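Local structure of CG8862 (Drosophila melanogaster, 3ISM) at residues G29-R34 and V49-F54. The protein is endonuclease G, a mitochondrial nuclease of the DNA/RNA non-specific endonuclease family that probably cleaves DNA and RNA with the help of magnesium. Residues are numbered along the deposited sequence; the frame is centred on the assembly and turned at random. Where two conformers were deposited one is given.
Sequences GLDHVR and VPHWVF
D31 and H51 are joined by a short hydrogen bond, H51 NE2 donating to D31 OD2 over 2.6 Å. It is noticeably bent, with an N-H...O angle of 142°: NE2 approaches the anti side of D31 OD2 but from out of the carboxylate plane, and the carboxylate and imidazole planes are turned 36° apart. With CG of D31 anti to the backbone N (chi1 -161°), OD2 is brought to the NE2 edge of the imidazole, and D31 CB comes within 3.6 Å of H51 CD2. The carboxylate would be expected to favour a protonated imidazole.

A second polar link runs through a water, which accepts from W52 NE1 at 2.9 Å and, at a longer 3.2 Å, from D31 N. The indole NH is thereby tied to the backbone of the loop.

G29 O lies in the plane of the indole at its benzo edge, 3.3 Å from W52 CZ2, while V33 CG2 approaches the same carbon obliquely at 4.0 Å.

Strand 40-44 runs between strand 33-35, at the sheet edge within this chain, and strand 49-57. H51 and W52 both face S42, a classic beta bulge in strand 49-57, and the loop leading into strand 33-35 folds against these two side chains.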
ATOM      1  N   GLY B  29      14.121   1.056   4.452  1.00 28.45           N
ATOM      2  CA  GLY B  29      13.075   1.964   4.917  1.00 29.64           C
ATOM      3  C   GLY B  29      13.061   1.928   6.427  1.00 30.69           C
ATOM      4  O   GLY B  29      13.807   1.156   7.037  1.00 29.94           O
ATOM      5  N   LEU B  30      12.231   2.765   7.046  1.00 31.84           N
ATOM      6  CA  LEU B  30      12.246   2.862   8.502  1.00 33.12           C
ATOM      7  C   LEU B  30      10.865   2.673   9.142  1.00 33.30           C
ATOM      8  O   LEU B  30      10.605   3.175  10.234  1.00 33.48           O
ATOM      9  CB  LEU B  30      12.927   4.165   8.969  1.00 34.02           C
ATOM     10  CG  LEU B  30      14.350   4.483   8.465  1.00 35.65           C
ATOM     11  CD1 LEU B  30      14.673   5.969   8.656  1.00 38.43           C
ATOM     12  CD2 LEU B  30      15.427   3.606   9.130  1.00 36.44           C
ATOM     13  N   ASP B  31       9.992   1.927   8.471  1.00 33.18           N
ATOM     14  CA  ASP B  31       8.676   1.662   9.016  1.00 33.55           C
ATOM     15  C   ASP B  31       8.742   0.487   9.995  1.00 33.50           C
ATOM     16  O   ASP B  31       9.029  -0.645   9.609  1.00 33.28           O
ATOM     17  CB  ASP B  31       7.659   1.401   7.895  1.00 33.67           C
ATOM     18  CG  ASP B  31       6.206   1.565   8.354  1.00 34.82           C
ATOM     19  OD1 ASP B  31       5.992   2.008   9.496  1.00 37.15           O
ATOM     20  OD2 ASP B  31       5.271   1.279   7.567  1.00 35.70           O
ATOM     21  N   HIS B  32       8.510   0.779  11.270  1.00 33.60           N
ATOM     22  CA  HIS B  32       8.258  -0.253  12.271  1.00 33.62           C
ATOM     23  C   HIS B  32       9.355  -1.331  12.216  1.00 33.90           C
ATOM     24  O   HIS B  32       9.073  -2.527  12.021  1.00 33.33           O
ATOM     25  CB  HIS B  32       6.868  -0.851  12.014  1.00 33.09           C
ATOM     26  CG  HIS B  32       6.151  -1.279  13.250  1.00 33.83           C
ATOM     27  ND1 HIS B  32       5.572  -0.380  14.125  1.00 34.87           N
ATOM     28  CD2 HIS B  32       5.910  -2.511  13.756  1.00 33.44           C
ATOM     29  CE1 HIS B  32       5.022  -1.043  15.126  1.00 34.73           C
ATOM     30  NE2 HIS B  32       5.193  -2.338  14.913  1.00 34.58           N
ATOM     31  N   VAL B  33      10.601  -0.887  12.371  1.00 34.45           N
ATOM     32  CA  VAL B  33      11.775  -1.757  12.212  1.00 35.25           C
ATOM     33  C   VAL B  33      12.072  -2.495  13.506  1.00 35.32           C
ATOM     34  O   VAL B  33      12.211  -1.875  14.570  1.00 35.97           O
ATOM     35  CB  VAL B  33      13.039  -0.983  11.745  1.00 35.57           C
ATOM     36  CG1 VAL B  33      14.272  -1.901  11.757  1.00 35.93           C
ATOM     37  CG2 VAL B  33      12.836  -0.415  10.344  1.00 36.05           C
ATOM     38  N   ARG B  34      12.156  -3.820  13.402  1.00 34.75           N
ATOM     39  CA  ARG B  34      12.366  -4.675  14.563  0.50 34.37           C
ATOM     40  C   ARG B  34      13.540  -5.617  14.343  1.00 33.92           C
ATOM     41  O   ARG B  34      13.747  -6.126  13.246  1.00 33.61           O
ATOM     42  CB  ARG B  34      11.104  -5.480  14.863  0.50 34.57           C
ATOM     43  CG  ARG B  34      10.007  -4.694  15.595  0.50 35.06           C
ATOM     44  CD  ARG B  34       8.734  -5.519  15.782  0.50 34.44           C
ATOM     45  NE  ARG B  34       8.960  -6.694  16.624  0.50 34.72           N
ATOM     46  CZ  ARG B  34       9.095  -7.940  16.170  0.50 34.87           C
ATOM     47  NH1 ARG B  34       9.012  -8.196  14.870  0.50 35.08           N
ATOM     48  NH2 ARG B  34       9.298  -8.937  17.021  0.50 33.90           N
ATOM     49  N   VAL B  49       2.010  -8.089   7.108  1.00 29.55           N
ATOM     50  CA  VAL B  49       3.177  -8.849   6.612  1.00 29.30           C
ATOM     51  C   VAL B  49       4.399  -7.911   6.673  1.00 30.03           C
ATOM     52  O   VAL B  49       4.240  -6.730   6.940  1.00 28.74           O
ATOM     53  CB  VAL B  49       2.982  -9.336   5.132  1.00 29.07           C
ATOM     54  CG1 VAL B  49       1.740 -10.199   4.997  1.00 29.54           C
ATOM     55  CG2 VAL B  49       2.901  -8.169   4.160  1.00 28.23           C
ATOM     56  N   PRO B  50       5.630  -8.436   6.462  1.00 30.21           N
ATOM     57  CA  PRO B  50       6.737  -7.475   6.414  1.00 30.28           C
ATOM     58  C   PRO B  50       6.666  -6.483   5.236  1.00 30.14           C
ATOM     59  O   PRO B  50       6.103  -6.801   4.202  1.00 30.32           O
ATOM     60  CB  PRO B  50       7.975  -8.374   6.230  1.00 30.42           C
ATOM     61  CG  PRO B  50       7.563  -9.714   6.717  1.00 29.90           C
ATOM     62  CD  PRO B  50       6.105  -9.831   6.345  1.00 30.07           C
ATOM     63  N   HIS B  51       7.223  -5.290   5.407  1.00 29.60           N
ATOM     64  CA  HIS B  51       7.674  -4.521   4.243  1.00 29.72           C
ATOM     65  C   HIS B  51       8.903  -5.235   3.664  1.00 28.68           C
ATOM     66  O   HIS B  51       9.010  -5.391   2.470  1.00 28.36           O
ATOM     67  CB  HIS B  51       8.103  -3.110   4.624  1.00 29.68           C
ATOM     68  CG  HIS B  51       6.976  -2.198   5.011  1.00 30.83           C
ATOM     69  ND1 HIS B  51       6.021  -1.769   4.115  1.00 31.58           N
ATOM     70  CD2 HIS B  51       6.695  -1.578   6.188  1.00 30.25           C
ATOM     71  CE1 HIS B  51       5.190  -0.934   4.722  1.00 30.91           C
ATOM     72  NE2 HIS B  51       5.572  -0.809   5.985  1.00 31.60           N
ATOM     73  N   TRP B  52       9.840  -5.613   4.533  1.00 27.79           N
ATOM     74  CA  TRP B  52      11.094  -6.255   4.127  1.00 27.56           C
ATOM     75  C   TRP B  52      11.730  -6.967   5.316  1.00 27.86           C
ATOM     76  O   TRP B  52      11.410  -6.674   6.488  1.00 27.49           O
ATOM     77  CB  TRP B  52      12.104  -5.245   3.520  1.00 27.21           C
ATOM     78  CG  TRP B  52      12.416  -4.019   4.365  1.00 26.08           C
ATOM     79  CD1 TRP B  52      11.840  -2.789   4.256  1.00 26.94           C
ATOM     80  CD2 TRP B  52      13.400  -3.902   5.408  1.00 26.35           C
ATOM     81  NE1 TRP B  52      12.376  -1.918   5.181  1.00 26.55           N
ATOM     82  CE2 TRP B  52      13.338  -2.576   5.899  1.00 27.50           C
ATOM     83  CE3 TRP B  52      14.309  -4.786   5.988  1.00 25.97           C
ATOM     84  CZ2 TRP B  52      14.152  -2.121   6.943  1.00 26.34           C
ATOM     85  CZ3 TRP B  52      15.128  -4.325   7.036  1.00 26.94           C
ATOM     86  CH2 TRP B  52      15.027  -3.014   7.502  1.00 26.51           C
ATOM     87  N   VAL B  53      12.601  -7.932   5.019  1.00 27.73           N
ATOM     88  CA  VAL B  53      13.522  -8.429   6.027  1.00 27.60           C
ATOM     89  C   VAL B  53      14.948  -8.311   5.461  1.00 27.81           C
ATOM     90  O   VAL B  53      15.131  -8.231   4.234  1.00 26.81           O
ATOM     91  CB  VAL B  53      13.237  -9.895   6.437  1.00 28.00           C
ATOM     92  CG1 VAL B  53      11.857 -10.049   7.032  1.00 27.60           C
ATOM     93  CG2 VAL B  53      13.422 -10.837   5.245  1.00 28.17           C
ATOM     94  N   PHE B  54      15.938  -8.303   6.354  1.00 27.19           N
ATOM     95  CA  PHE B  54      17.318  -8.193   5.946  1.00 27.76           C
ATOM     96  C   PHE B  54      18.167  -9.254   6.650  1.00 27.39           C
ATOM     97  O   PHE B  54      17.991  -9.529   7.842  1.00 27.17           O
ATOM     98  CB  PHE B  54      17.879  -6.783   6.207  1.00 28.28           C
ATOM     99  CG  PHE B  54      18.723  -6.270   5.081  1.00 29.66           C
ATOM    100  CD1 PHE B  54      18.200  -5.357   4.169  1.00 31.36           C
ATOM    101  CD2 PHE B  54      20.014  -6.758   4.886  1.00 29.57           C
ATOM    102  CE1 PHE B  54      18.973  -4.912   3.088  1.00 33.12           C
ATOM    103  CE2 PHE B  54      20.785  -6.324   3.809  1.00 32.24           C
ATOM    104  CZ  PHE B  54      20.260  -5.405   2.900  1.00 30.52           C
TER
HETATM  105  O   HOH W   1      10.448   0.116   5.908  1.00 21.34           O